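Local coordinates for lipid binding protein (Grifola frondosa, PDB 5H0Q) that binds lipids and probably recognises membrane domains in which sphingomyelin and cholesterol occur together, at residues A[42-47]-A[62-67]; A[49-54]-A[99-104]; A[80-85]-A[131-136]; A[115-120]-A[153-158]; A[186-189]-A[193-196]. All coordinates share one frame; numbering follows the deposited sequence.

Contact 1 of 5, residues A[42-47]-A[62-67]; sequences DQAEKR and LVRVYN
Arg-64, on strand 60-68, reaches across to Ala-44 and Glu-45 on the near side of helix 41-55. Its CG lies between the backbone N and the carbonyl carbon (chi1 64°), and from there the chain stays extended as far as NE, so its aliphatic length passes the helix before the charged end begins. Ala-44 meets that apolar part: Ala-44 CB is 4.3 Å from Arg-64 CD, and a bare methyl suits a place where the two CA atoms are 6.5 Å apart. Glu-45 comes over one face of the guanidinium. Glu-45 CG lies 3.8 Å from Arg-64 NH1, while Glu-45 OE2 stands 3.6 Å above the guanidinium plane, toward the rim, and 3.7 Å from Arg-64 NH2. Because OE2 is so far out of that plane, no N-H points at it, and this long salt bridge is attraction of charges alone; the two planes are 47° apart. Directed bonds come from elsewhere: Gln-41 NE2 gives one to Glu-45 OE2, Arg-64 NH1 bonds Gln-48 OE1, and Arg-64 NE pairs with Glu-197. Such an arginine, apolar along its shaft and charged at its end, fits the seam of an amphipathic helix laid on the outer face of a beta-sheet.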
# COMPACT_ATOMS: atom_id res chain seq x y z
N ASP A 42 15.35 0.91 -0.93
CA ASP A 42 16.08 1.96 -0.21
C ASP A 42 15.60 3.34 -0.64
O ASP A 42 15.50 4.25 0.19
CB ASP A 42 17.58 1.83 -0.44
CG ASP A 42 18.39 2.81 0.40
OD1 ASP A 42 17.97 3.09 1.54
OD2 ASP A 42 19.43 3.29 -0.08
N GLN A 43 15.30 3.52 -1.93
CA GLN A 43 14.77 4.81 -2.37
C GLN A 43 13.44 5.08 -1.72
O GLN A 43 13.16 6.21 -1.28
CB GLN A 43 14.63 4.85 -3.89
CG GLN A 43 15.94 4.96 -4.67
CD GLN A 43 15.69 5.42 -6.10
OE1 GLN A 43 14.77 4.95 -6.76
NE2 GLN A 43 16.50 6.36 -6.56
N ALA A 44 12.57 4.07 -1.64
CA ALA A 44 11.29 4.28 -0.99
C ALA A 44 11.48 4.58 0.49
O ALA A 44 10.82 5.47 1.04
CB ALA A 44 10.40 3.05 -1.19
N GLU A 45 12.37 3.85 1.17
CA GLU A 45 12.65 4.13 2.57
C GLU A 45 13.26 5.52 2.75
O GLU A 45 12.91 6.24 3.68
CB GLU A 45 13.56 3.06 3.16
CG GLU A 45 12.95 1.67 3.14
CD GLU A 45 13.78 0.62 3.84
OE1 GLU A 45 14.90 0.92 4.29
OE2 GLU A 45 13.29 -0.53 3.94
N LYS A 46 14.15 5.93 1.84
CA LYS A 46 14.69 7.28 1.92
C LYS A 46 13.58 8.33 1.85
O LYS A 46 13.63 9.35 2.55
CB LYS A 46 15.71 7.50 0.80
CG LYS A 46 16.39 8.84 0.79
CD LYS A 46 17.24 8.98 -0.46
CE LYS A 46 18.07 10.26 -0.42
NZ LYS A 46 18.92 10.40 -1.63
N ARG A 47 12.56 8.09 1.01
CA ARG A 47 11.45 9.04 0.94
C ARG A 47 10.61 9.01 2.22
O ARG A 47 10.16 10.06 2.69
CB ARG A 47 10.58 8.73 -0.28
CG ARG A 47 9.37 9.65 -0.44
CD ARG A 47 9.82 11.11 -0.54
NE ARG A 47 8.72 11.98 -0.96
CZ ARG A 47 8.71 13.30 -0.81
NH1 ARG A 47 9.74 13.93 -0.26
NH2 ARG A 47 7.67 14.00 -1.22
N LEU A 62 3.91 6.83 7.44
CA LEU A 62 4.80 7.03 6.30
C LEU A 62 4.67 5.75 5.48
O LEU A 62 5.25 4.72 5.83
CB LEU A 62 6.25 7.26 6.72
CG LEU A 62 6.70 8.50 7.50
CD1 LEU A 62 5.94 9.74 7.12
CD2 LEU A 62 6.57 8.23 8.99
N VAL A 63 3.87 5.79 4.42
CA VAL A 63 3.40 4.58 3.74
C VAL A 63 4.23 4.34 2.50
O VAL A 63 4.35 5.23 1.65
CB VAL A 63 1.92 4.68 3.35
CG1 VAL A 63 1.50 3.40 2.64
CG2 VAL A 63 1.06 4.93 4.56
N ARG A 64 4.80 3.14 2.38
CA ARG A 64 5.38 2.69 1.12
C ARG A 64 4.55 1.52 0.60
O ARG A 64 4.15 0.64 1.36
CB ARG A 64 6.85 2.31 1.27
CG ARG A 64 7.19 1.12 2.16
CD ARG A 64 8.71 0.85 2.11
NE ARG A 64 9.07 -0.37 2.82
CZ ARG A 64 9.52 -0.45 4.06
NH1 ARG A 64 9.73 0.64 4.79
NH2 ARG A 64 9.77 -1.65 4.57
N VAL A 65 4.35 1.49 -0.71
CA VAL A 65 3.50 0.49 -1.38
C VAL A 65 4.31 -0.13 -2.50
O VAL A 65 4.81 0.60 -3.35
CB VAL A 65 2.24 1.15 -1.97
CG1 VAL A 65 1.40 0.12 -2.68
CG2 VAL A 65 1.48 1.90 -0.91
N TYR A 66 4.39 -1.47 -2.54
CA TYR A 66 5.10 -2.18 -3.60
C TYR A 66 4.09 -3.04 -4.35
O TYR A 66 3.41 -3.87 -3.74
CB TYR A 66 6.24 -3.07 -3.08
CG TYR A 66 7.10 -3.63 -4.17
CD1 TYR A 66 7.78 -2.79 -5.03
CD2 TYR A 66 7.22 -5.01 -4.35
CE1 TYR A 66 8.60 -3.30 -6.02
CE2 TYR A 66 8.04 -5.52 -5.34
CZ TYR A 66 8.70 -4.66 -6.17
OH TYR A 66 9.53 -5.14 -7.14
N ASN A 67 4.04 -2.86 -5.67
CA ASN A 67 3.16 -3.66 -6.53
C ASN A 67 3.96 -4.77 -7.17
O ASN A 67 4.79 -4.52 -8.05
CB ASN A 67 2.51 -2.78 -7.59
CG ASN A 67 1.67 -3.59 -8.58
OD1 ASN A 67 1.35 -4.74 -8.31
ND2 ASN A 67 1.38 -3.01 -9.72

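Contact 2 of 5, residues A[49-54]-A[99-104]; sequences AELKAE and WTVFIH
Leu-51 turns one methyl, CD1, into the shallow groove between Val-101 and Ile-103 on strand 99-105. Leu-51 CD1 is 3.8 Å from Val-101 CG1 and 4.1 Å from Ile-103 CB. Between these two, Leu-51 CD1 rests against the backbone itself, 3.8 Å from Phe-102 C and 3.9 Å from Ile-103 N. The leucine holds CG anti to its carbonyl carbon (chi1 -68°), which sends the branched end onto the strand, where the leucine and valine side chains pass side by side, pointing opposite ways. Ile-103 also reaches back toward the helix, Ile-103 CD1 lying 4.0 Å from Leu-51 O. Branched aliphatic residues fit here because the contact is largely buried and its side chains meet only through carbon. Phe-102, between the two, points its side chain away from the helix, so the strand offers one face to helix 41-55 and the other to the interior of a beta-sandwich, where the phenylalanine packs on Val-63 and on Ile-118 of the second sheet. The segments 49-54 and 99-104 run nearly parallel, their axes 17° apart and 8.8 Å at closest approach, which lets successive turns of the helix follow the strand: Ala-44 and Arg-47 also touch Val-101, and Tyr-55 touches Ile-103. Leu-62, on the neighbouring strand, packs against both Leu-51 and Ile-103 and extends the apolar patch. Farther out, backbone bonds between Phe-102 and Val-63 and between Ile-103 and Gly-86 fix the strand, while Lys-52 lies along Tyr-195 and Thr-193, next to the leucine on the helix.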
# COMPACT_ATOMS: atom_id res chain seq x y z
N ALA A 49 11.79 8.52 5.14
CA ALA A 49 12.56 9.28 6.11
C ALA A 49 12.42 10.77 5.87
O ALA A 49 12.30 11.54 6.83
CB ALA A 49 14.03 8.85 6.05
N GLU A 50 12.50 11.21 4.60
CA GLU A 50 12.31 12.62 4.26
C GLU A 50 10.99 13.14 4.82
O GLU A 50 10.94 14.20 5.45
CB GLU A 50 12.30 12.85 2.75
CG GLU A 50 13.56 12.61 1.97
CD GLU A 50 13.28 12.68 0.47
OE1 GLU A 50 13.89 11.91 -0.30
OE2 GLU A 50 12.43 13.50 0.06
N LEU A 51 9.91 12.43 4.49
CA LEU A 51 8.57 12.84 4.92
C LEU A 51 8.47 12.90 6.44
O LEU A 51 7.85 13.81 6.99
CB LEU A 51 7.50 11.89 4.35
CG LEU A 51 7.32 11.97 2.84
CD1 LEU A 51 6.40 10.84 2.36
CD2 LEU A 51 6.76 13.32 2.44
N LYS A 52 9.05 11.92 7.13
CA LYS A 52 9.00 11.93 8.59
C LYS A 52 9.79 13.10 9.15
O LYS A 52 9.33 13.78 10.07
CB LYS A 52 9.54 10.60 9.14
CG LYS A 52 9.71 10.60 10.66
CD LYS A 52 10.01 9.21 11.20
CE LYS A 52 10.16 9.21 12.72
NZ LYS A 52 10.23 7.83 13.27
N ALA A 53 10.98 13.36 8.61
CA ALA A 53 11.75 14.51 9.06
C ALA A 53 11.00 15.80 8.81
O ALA A 53 11.01 16.71 9.65
CB ALA A 53 13.11 14.53 8.36
N GLU A 54 10.33 15.91 7.65
CA GLU A 54 9.59 17.12 7.33
C GLU A 54 8.36 17.28 8.23
O GLU A 54 8.02 18.40 8.62
CB GLU A 54 9.18 17.09 5.86
CG GLU A 54 8.33 18.25 5.39
CD GLU A 54 7.83 18.06 3.97
OE1 GLU A 54 7.59 16.90 3.57
OE2 GLU A 54 7.66 19.07 3.25
N TRP A 99 7.24 1.15 -6.65
CA TRP A 99 6.83 1.64 -5.34
C TRP A 99 6.17 3.01 -5.46
O TRP A 99 6.52 3.81 -6.33
CB TRP A 99 8.04 1.86 -4.41
CG TRP A 99 8.86 0.67 -4.05
CD1 TRP A 99 9.87 0.13 -4.78
CD2 TRP A 99 8.75 -0.10 -2.86
NE1 TRP A 99 10.41 -0.94 -4.10
CE2 TRP A 99 9.73 -1.11 -2.92
CE3 TRP A 99 7.90 -0.04 -1.74
CZ2 TRP A 99 9.90 -2.04 -1.91
CZ3 TRP A 99 8.07 -0.97 -0.74
CH2 TRP A 99 9.06 -1.95 -0.83
N THR A 100 5.24 3.31 -4.54
CA THR A 100 4.93 4.69 -4.25
C THR A 100 5.03 4.92 -2.74
O THR A 100 5.01 3.99 -1.94
CB THR A 100 3.57 5.09 -4.79
OG1 THR A 100 3.47 6.52 -4.75
CG2 THR A 100 2.43 4.46 -4.01
N VAL A 101 5.18 6.19 -2.37
CA VAL A 101 5.34 6.60 -0.98
C VAL A 101 4.48 7.82 -0.74
O VAL A 101 4.46 8.75 -1.57
CB VAL A 101 6.82 6.91 -0.65
CG1 VAL A 101 6.94 7.39 0.80
CG2 VAL A 101 7.66 5.67 -0.88
N PHE A 102 3.81 7.86 0.40
CA PHE A 102 3.08 9.05 0.78
C PHE A 102 2.97 9.11 2.29
O PHE A 102 3.22 8.13 2.99
CB PHE A 102 1.68 9.07 0.13
CG PHE A 102 0.77 7.94 0.57
CD1 PHE A 102 -0.02 8.07 1.69
CD2 PHE A 102 0.70 6.77 -0.16
CE1 PHE A 102 -0.86 7.03 2.10
CE2 PHE A 102 -0.15 5.75 0.22
CZ PHE A 102 -0.92 5.88 1.36
N ILE A 103 2.61 10.29 2.78
CA ILE A 103 2.36 10.49 4.20
C ILE A 103 0.87 10.74 4.40
O ILE A 103 0.18 11.33 3.57
CB ILE A 103 3.22 11.65 4.76
CG1 ILE A 103 3.05 11.76 6.28
CG2 ILE A 103 2.88 12.97 4.12
CD1 ILE A 103 4.00 12.75 6.94
N HIS A 104 0.38 10.28 5.54
CA HIS A 104 -0.93 10.66 6.04
C HIS A 104 -0.75 11.06 7.49
O HIS A 104 -0.09 10.33 8.24
CB HIS A 104 -1.93 9.50 5.90
CG HIS A 104 -3.35 9.92 6.06
ND1 HIS A 104 -3.98 9.95 7.28
CD2 HIS A 104 -4.27 10.33 5.15
CE1 HIS A 104 -5.24 10.33 7.11
NE2 HIS A 104 -5.43 10.58 5.83

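Contact 3 of 5, residues A[80-85]-A[131-136]; sequences SFRGHF and GWQNPW
With CG held between its backbone N and carbonyl carbon (chi1 57°), Trp-132 swings its indole toward Phe-85, while Gln-133 next to it sets CG anti to its N (chi1 -173°) and then bends, bringing its amide to the Arg-82 side. Phe-85 reaches the edge of the indole near its plane, Phe-85 CE1 and CZ both 3.9 Å from Trp-132 CH2. The ring planes are at 90° but the approach is oblique, with centroids 6.0 Å apart; large flat residues suit this junction, and His-104 meets both rings edge-to-face. On the polar side Gln-133 CG touches the edge of the guanidinium, 3.9 Å from Arg-82 NH1, and the guanidinium and amide planes stand almost at right angles. Arg-82 reaches this place from a classic beta bulge, in which it and Phe-81 both face Ala-115. A water joins the two side chains: it accepts from Arg-82 NH1 at 2.9 Å and donates to Gln-133 OE1 at 2.8 Å. With OE1 on the water and NE2 on Leu-167 O, both ends of the Gln-133 amide are engaged, which probably fixes its flip; the salt bridge of Arg-82 NH2 with Asp-168 likewise ties the corner to helix 160-169.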
# COMPACT_ATOMS: atom_id res chain seq x y z
N SER A 80 -9.83 9.70 3.99
CA SER A 80 -9.37 10.05 5.33
C SER A 80 -10.51 9.85 6.32
O SER A 80 -11.54 10.52 6.22
CB SER A 80 -8.90 11.50 5.43
OG SER A 80 -7.80 11.74 4.59
N PHE A 81 -10.30 8.97 7.29
CA PHE A 81 -11.25 8.85 8.38
C PHE A 81 -10.91 9.79 9.52
O PHE A 81 -11.82 10.40 10.12
CB PHE A 81 -11.29 7.41 8.89
CG PHE A 81 -11.60 6.39 7.83
CD1 PHE A 81 -12.80 6.43 7.16
CD2 PHE A 81 -10.70 5.38 7.53
CE1 PHE A 81 -13.10 5.49 6.19
CE2 PHE A 81 -10.99 4.44 6.56
CZ PHE A 81 -12.19 4.49 5.90
N ARG A 82 -9.63 9.92 9.84
CA ARG A 82 -9.13 10.93 10.78
C ARG A 82 -7.84 11.46 10.19
O ARG A 82 -7.00 10.67 9.78
CB ARG A 82 -8.85 10.32 12.16
CG ARG A 82 -10.03 9.63 12.77
CD ARG A 82 -9.70 9.00 14.10
NE ARG A 82 -10.85 8.26 14.59
CZ ARG A 82 -10.94 6.94 14.67
NH1 ARG A 82 -9.94 6.16 14.32
NH2 ARG A 82 -12.06 6.39 15.11
N GLY A 83 -7.70 12.78 10.13
CA GLY A 83 -6.50 13.37 9.58
C GLY A 83 -6.64 13.67 8.10
O GLY A 83 -7.74 13.84 7.57
N HIS A 84 -5.50 13.73 7.43
CA HIS A 84 -5.48 14.15 6.04
C HIS A 84 -4.19 13.67 5.39
O HIS A 84 -3.20 13.37 6.06
CB HIS A 84 -5.64 15.67 5.90
CG HIS A 84 -4.51 16.47 6.44
ND1 HIS A 84 -4.34 16.70 7.79
CD2 HIS A 84 -3.51 17.13 5.82
CE1 HIS A 84 -3.27 17.45 7.98
NE2 HIS A 84 -2.75 17.73 6.80
N PHE A 85 -4.24 13.58 4.07
CA PHE A 85 -3.08 13.24 3.27
C PHE A 85 -2.12 14.43 3.20
O PHE A 85 -2.49 15.58 3.41
CB PHE A 85 -3.50 12.83 1.86
CG PHE A 85 -4.15 11.47 1.81
CD1 PHE A 85 -3.38 10.34 1.65
CD2 PHE A 85 -5.53 11.32 1.97
CE1 PHE A 85 -3.96 9.08 1.63
CE2 PHE A 85 -6.12 10.06 1.95
CZ PHE A 85 -5.33 8.94 1.77
N GLY A 131 -5.52 -0.01 4.52
CA GLY A 131 -5.91 0.95 5.53
C GLY A 131 -4.96 0.97 6.72
O GLY A 131 -4.30 -0.01 7.04
N TRP A 132 -4.96 2.11 7.39
CA TRP A 132 -4.14 2.29 8.57
C TRP A 132 -4.98 3.01 9.62
O TRP A 132 -5.94 3.71 9.31
CB TRP A 132 -2.86 3.08 8.25
CG TRP A 132 -3.19 4.43 7.64
CD1 TRP A 132 -3.41 5.61 8.31
CD2 TRP A 132 -3.42 4.70 6.26
NE1 TRP A 132 -3.73 6.60 7.41
CE2 TRP A 132 -3.76 6.06 6.15
CE3 TRP A 132 -3.37 3.92 5.10
CZ2 TRP A 132 -4.05 6.66 4.93
CZ3 TRP A 132 -3.61 4.51 3.91
CH2 TRP A 132 -3.97 5.86 3.82
N GLN A 133 -4.58 2.83 10.87
CA GLN A 133 -5.24 3.50 11.98
C GLN A 133 -4.18 3.62 13.06
O GLN A 133 -3.77 2.61 13.65
CB GLN A 133 -6.46 2.71 12.45
CG GLN A 133 -7.31 3.42 13.52
CD GLN A 133 -6.78 3.23 14.93
OE1 GLN A 133 -6.33 4.19 15.58
NE2 GLN A 133 -6.82 2.01 15.42
N ASN A 134 -3.69 4.84 13.26
CA ASN A 134 -2.59 5.11 14.18
C ASN A 134 -3.12 6.07 15.24
O ASN A 134 -3.32 7.26 14.94
CB ASN A 134 -1.39 5.70 13.44
CG ASN A 134 -0.11 5.55 14.24
OD1 ASN A 134 -0.09 4.80 15.22
ND2 ASN A 134 0.96 6.20 13.80
N PRO A 135 -3.38 5.61 16.46
CA PRO A 135 -4.16 6.41 17.41
C PRO A 135 -3.34 7.43 18.16
O PRO A 135 -2.14 7.25 18.41
CB PRO A 135 -4.70 5.35 18.38
CG PRO A 135 -3.65 4.32 18.39
CD PRO A 135 -3.10 4.27 16.98
N TRP A 136 -4.01 8.51 18.56
CA TRP A 136 -3.38 9.51 19.41
C TRP A 136 -3.20 8.98 20.82
O TRP A 136 -2.18 9.28 21.47
CB TRP A 136 -4.22 10.79 19.41
CG TRP A 136 -3.50 12.01 19.93
CD1 TRP A 136 -2.67 12.84 19.23
CD2 TRP A 136 -3.57 12.52 21.25
NE1 TRP A 136 -2.22 13.85 20.05
CE2 TRP A 136 -2.76 13.67 21.30
CE3 TRP A 136 -4.25 12.12 22.41
CZ2 TRP A 136 -2.60 14.42 22.45
CZ3 TRP A 136 -4.09 12.87 23.55
CH2 TRP A 136 -3.27 14.01 23.57
O HOH W 1 -7.13 6.72 14.62

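Contact 4 of 5, residues A[115-120]-A[153-158]; sequences AGCIVY and HWWKNG
Trp-155 presents the edge of its indole, not a face, to Cys-117 on strand 114-121. Cys-117 SG, placed between its backbone N and carbonyl carbon (chi1 72°), lies 3.8 Å from Trp-155 CH2. The same sulfur is 5.1 Å from the centroid of the Trp-155 six-membered ring, 75° off the ring normal, a sulfur-aromatic contact made close to the ring plane. Trp-154, turned differently, meets the next residue on the same face of the strand: Val-119 CG1 is 4.1 Å from Trp-154 CE3, approaching obliquely. A cis peptide bond joins the two tryptophans and helps to explain their different directions, with CB of Trp-154 lying 3.9 Å above the plane of the Trp-155 ring, toward its rim. Cysteine and valine are compact enough to let the edge of one indole and the oblique flank of the other come close. In the fold this is the outer face of the five-stranded antiparallel sheet, covered here by a short, loosely held helical turn, 153-156, that follows strand 143-150, and by helix 160-169, whose Met-163 touches both tryptophans. Tyr-120, on the same strand, packs instead toward Thr-100 and Val-65 of the other sheet, so strand 114-121 is sandwiched between two layers. Phe-129 and Ile-77, on the flanking strands, add to the apolar bed, the first beside Trp-154 and the second beside Trp-155 and Val-119. Within the segment 153-158, His-153 lays ND1 over the centre of the Trp-154 ring, 3.5 Å above it. Gly-158, with no side chain, sits close against Trp-154 CD1, and its O lies at the edge of the Trp-155 ring.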
# COMPACT_ATOMS: atom_id res chain seq x y z
N ALA A 115 -6.03 8.03 10.44
CA ALA A 115 -6.75 6.85 10.00
C ALA A 115 -7.26 7.08 8.58
O ALA A 115 -7.87 8.12 8.30
CB ALA A 115 -7.91 6.54 10.94
N GLY A 116 -6.99 6.14 7.68
CA GLY A 116 -7.39 6.33 6.31
C GLY A 116 -7.16 5.08 5.50
O GLY A 116 -6.79 4.03 6.04
N CYS A 117 -7.37 5.20 4.19
CA CYS A 117 -7.14 4.06 3.32
C CYS A 117 -6.96 4.51 1.89
O CYS A 117 -7.29 5.64 1.51
CB CYS A 117 -8.30 3.07 3.42
SG CYS A 117 -9.84 3.67 2.62
N ILE A 118 -6.35 3.63 1.11
CA ILE A 118 -6.31 3.74 -0.33
C ILE A 118 -6.79 2.41 -0.87
O ILE A 118 -6.49 1.36 -0.29
CB ILE A 118 -4.90 4.08 -0.88
CG1 ILE A 118 -4.47 5.45 -0.35
CG2 ILE A 118 -4.93 4.13 -2.40
CD1 ILE A 118 -3.18 5.96 -0.94
N VAL A 119 -7.56 2.45 -1.95
CA VAL A 119 -8.07 1.26 -2.61
C VAL A 119 -7.48 1.26 -4.01
O VAL A 119 -7.69 2.21 -4.78
CB VAL A 119 -9.60 1.22 -2.67
CG1 VAL A 119 -10.05 -0.03 -3.42
CG2 VAL A 119 -10.19 1.23 -1.28
N TYR A 120 -6.74 0.21 -4.34
CA TYR A 120 -6.15 0.05 -5.66
C TYR A 120 -6.90 -1.02 -6.45
O TYR A 120 -7.22 -2.08 -5.91
CB TYR A 120 -4.67 -0.36 -5.58
CG TYR A 120 -3.74 0.70 -5.03
CD1 TYR A 120 -3.41 1.82 -5.78
CD2 TYR A 120 -3.22 0.60 -3.75
CE1 TYR A 120 -2.58 2.81 -5.27
CE2 TYR A 120 -2.38 1.57 -3.24
CZ TYR A 120 -2.08 2.67 -4.01
OH TYR A 120 -1.25 3.62 -3.48
N HIS A 153 -16.12 -3.42 -4.40
CA HIS A 153 -16.57 -3.87 -3.08
C HIS A 153 -16.76 -2.70 -2.12
O HIS A 153 -17.69 -2.71 -1.30
CB HIS A 153 -15.56 -4.87 -2.53
CG HIS A 153 -15.99 -5.53 -1.26
ND1 HIS A 153 -15.84 -4.95 -0.02
CD2 HIS A 153 -16.57 -6.74 -1.05
CE1 HIS A 153 -16.30 -5.77 0.90
NE2 HIS A 153 -16.74 -6.86 0.31
N TRP A 154 -15.87 -1.71 -2.17
CA TRP A 154 -16.00 -0.53 -1.31
C TRP A 154 -16.61 0.56 -2.18
O TRP A 154 -16.14 0.75 -3.30
CB TRP A 154 -14.64 -0.08 -0.71
CG TRP A 154 -14.10 -1.19 0.19
CD1 TRP A 154 -14.46 -1.44 1.47
CD2 TRP A 154 -13.20 -2.25 -0.19
NE1 TRP A 154 -13.84 -2.58 1.93
CE2 TRP A 154 -13.05 -3.09 0.93
CE3 TRP A 154 -12.50 -2.56 -1.37
CZ2 TRP A 154 -12.25 -4.22 0.91
CZ3 TRP A 154 -11.70 -3.67 -1.38
CH2 TRP A 154 -11.59 -4.51 -0.26
N TRP A 155 -17.61 1.30 -1.70
CA TRP A 155 -18.15 1.22 -0.35
C TRP A 155 -19.45 0.42 -0.27
O TRP A 155 -20.01 0.27 0.80
CB TRP A 155 -18.39 2.64 0.19
CG TRP A 155 -17.17 3.48 0.18
CD1 TRP A 155 -16.89 4.53 -0.65
CD2 TRP A 155 -16.03 3.33 1.03
NE1 TRP A 155 -15.65 5.04 -0.37
CE2 TRP A 155 -15.10 4.32 0.66
CE3 TRP A 155 -15.71 2.45 2.07
CZ2 TRP A 155 -13.88 4.47 1.29
CZ3 TRP A 155 -14.49 2.59 2.69
CH2 TRP A 155 -13.59 3.59 2.30
N LYS A 156 -19.93 -0.11 -1.39
CA LYS A 156 -21.27 -0.69 -1.37
C LYS A 156 -21.35 -1.92 -0.45
O LYS A 156 -22.35 -2.10 0.25
CB LYS A 156 -21.71 -1.03 -2.79
CG LYS A 156 -20.87 -2.05 -3.51
CD LYS A 156 -21.56 -2.55 -4.77
CE LYS A 156 -20.61 -3.34 -5.64
NZ LYS A 156 -21.28 -3.92 -6.82
N ASN A 157 -20.32 -2.75 -0.43
CA ASN A 157 -20.31 -3.95 0.40
C ASN A 157 -19.51 -3.78 1.69
O ASN A 157 -19.51 -4.68 2.54
CB ASN A 157 -19.76 -5.12 -0.39
CG ASN A 157 -20.67 -5.50 -1.54
OD1 ASN A 157 -21.87 -5.30 -1.47
ND2 ASN A 157 -20.10 -6.04 -2.60
N GLY A 158 -18.85 -2.64 1.86
CA GLY A 158 -18.16 -2.31 3.08
C GLY A 158 -18.16 -0.80 3.27
O GLY A 158 -17.40 -0.09 2.61

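Contact 5 of 5, residues A[186-189]-A[193-196]; sequences GSTG and TAYV
The flat groups that meet between Gly-189 and Tyr-195 are peptides rather than rings. The Gly-189 N-H points at Tyr-195 O, with N and O 2.9 Å apart and 162° at the hydrogen. Tyr-195 O also receives a CA-H...O contact from Thr-188 CA at 3.3 Å, and a matching one runs the other way, from Val-196 CA to Ser-187 O at 3.2 Å. The phenol ring of Tyr-195 takes no part across the strands: it turns off to pack on helix 41-55, against Gln-48, Ala-49 and Lys-52. Thr-188 and Val-196 form an antiparallel non-hydrogen-bonded pair with CA atoms 4.3 Å apart, and their side chains share one face of the sheet, where Val-196 CG2 comes 3.4 Å from Thr-188 OG1. Beta-branched residues suit such extended strands. Because OG1 lies anti to the backbone N of Thr-188 (chi1 -173°), beside the carbonyl carbon, it can reach the following residue and donates to a lone pair of Gly-189 O at 2.9 Å, in the carbonyl plane. Ala-194 fits its small CB against this turn, 3.5 Å from Gly-189 O and 3.7 Å from Thr-188 OG1. The setting is the end of a beta hairpin of strands 182-188 and 193-201, the short segments being antiparallel with the usual twist (156° between their directions). Across these segments one straight N-H...O bond is thus backed by two softer CA-H...O contacts, while the threonine hydroxyl spends its proton on its own strand and holds the turn's first carbonyl in place.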
# COMPACT_ATOMS: atom_id res chain seq x y z
N GLY A 186 0.11 -6.10 4.74
CA GLY A 186 0.43 -4.82 5.34
C GLY A 186 1.19 -5.00 6.63
O GLY A 186 1.00 -5.97 7.35
N SER A 187 2.09 -4.05 6.91
CA SER A 187 2.77 -4.01 8.19
C SER A 187 2.93 -2.56 8.64
O SER A 187 3.04 -1.65 7.82
CB SER A 187 4.14 -4.69 8.11
OG SER A 187 4.98 -3.96 7.23
N THR A 188 2.97 -2.36 9.95
CA THR A 188 3.15 -1.04 10.53
C THR A 188 4.06 -1.16 11.74
O THR A 188 4.03 -2.16 12.46
CB THR A 188 1.82 -0.40 10.95
OG1 THR A 188 2.02 0.96 11.36
CG2 THR A 188 1.18 -1.16 12.05
N GLY A 189 4.86 -0.13 11.96
CA GLY A 189 5.47 0.04 13.26
C GLY A 189 4.43 0.43 14.28
O GLY A 189 3.34 0.90 13.95
N THR A 193 4.78 8.07 14.92
CA THR A 193 5.14 8.36 13.53
C THR A 193 5.66 7.06 12.93
O THR A 193 6.85 6.75 13.01
CB THR A 193 6.14 9.53 13.42
OG1 THR A 193 7.21 9.35 14.35
CG2 THR A 193 5.47 10.80 13.77
N ALA A 194 4.76 6.28 12.34
CA ALA A 194 5.01 4.87 12.04
C ALA A 194 5.28 4.65 10.56
O ALA A 194 4.58 5.20 9.70
CB ALA A 194 3.83 4.00 12.47
N TYR A 195 6.28 3.82 10.27
CA TYR A 195 6.47 3.34 8.91
C TYR A 195 5.42 2.28 8.64
O TYR A 195 5.20 1.37 9.46
CB TYR A 195 7.86 2.74 8.72
CG TYR A 195 8.98 3.74 8.50
CD1 TYR A 195 10.03 3.45 7.64
CD2 TYR A 195 8.97 4.96 9.14
CE1 TYR A 195 11.06 4.34 7.44
CE2 TYR A 195 10.02 5.86 8.95
CZ TYR A 195 11.05 5.55 8.10
OH TYR A 195 12.08 6.44 7.91
N VAL A 196 4.81 2.36 7.46
CA VAL A 196 3.83 1.37 7.02
C VAL A 196 4.30 0.86 5.67
O VAL A 196 4.77 1.65 4.84
CB VAL A 196 2.43 1.99 6.92
CG1 VAL A 196 1.43 1.01 6.30
CG2 VAL A 196 1.97 2.42 8.27

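How the contacts relate
From the N terminus, helix 41-55 is pinned first: contact 1 closes the short loop from helix to strand 60-68, and contact 2 carries the helix on to strand 99-105, which pairs with strand 60-68. The two cross, their segments alternating, and share one sheet. Contact 3 opens inside contact 2 and closes beyond it, so these cross too, joining the corner at 80-85 to strand 126-134. Contact 4 in turn crosses contact 3 and ties the second sheet to helix 153-156. Contact 5 comes last, a hairpin closing only three intervening residues, but its strand 193-201 pairs with strand 60-68 and so returns the C-terminal end to contact 1.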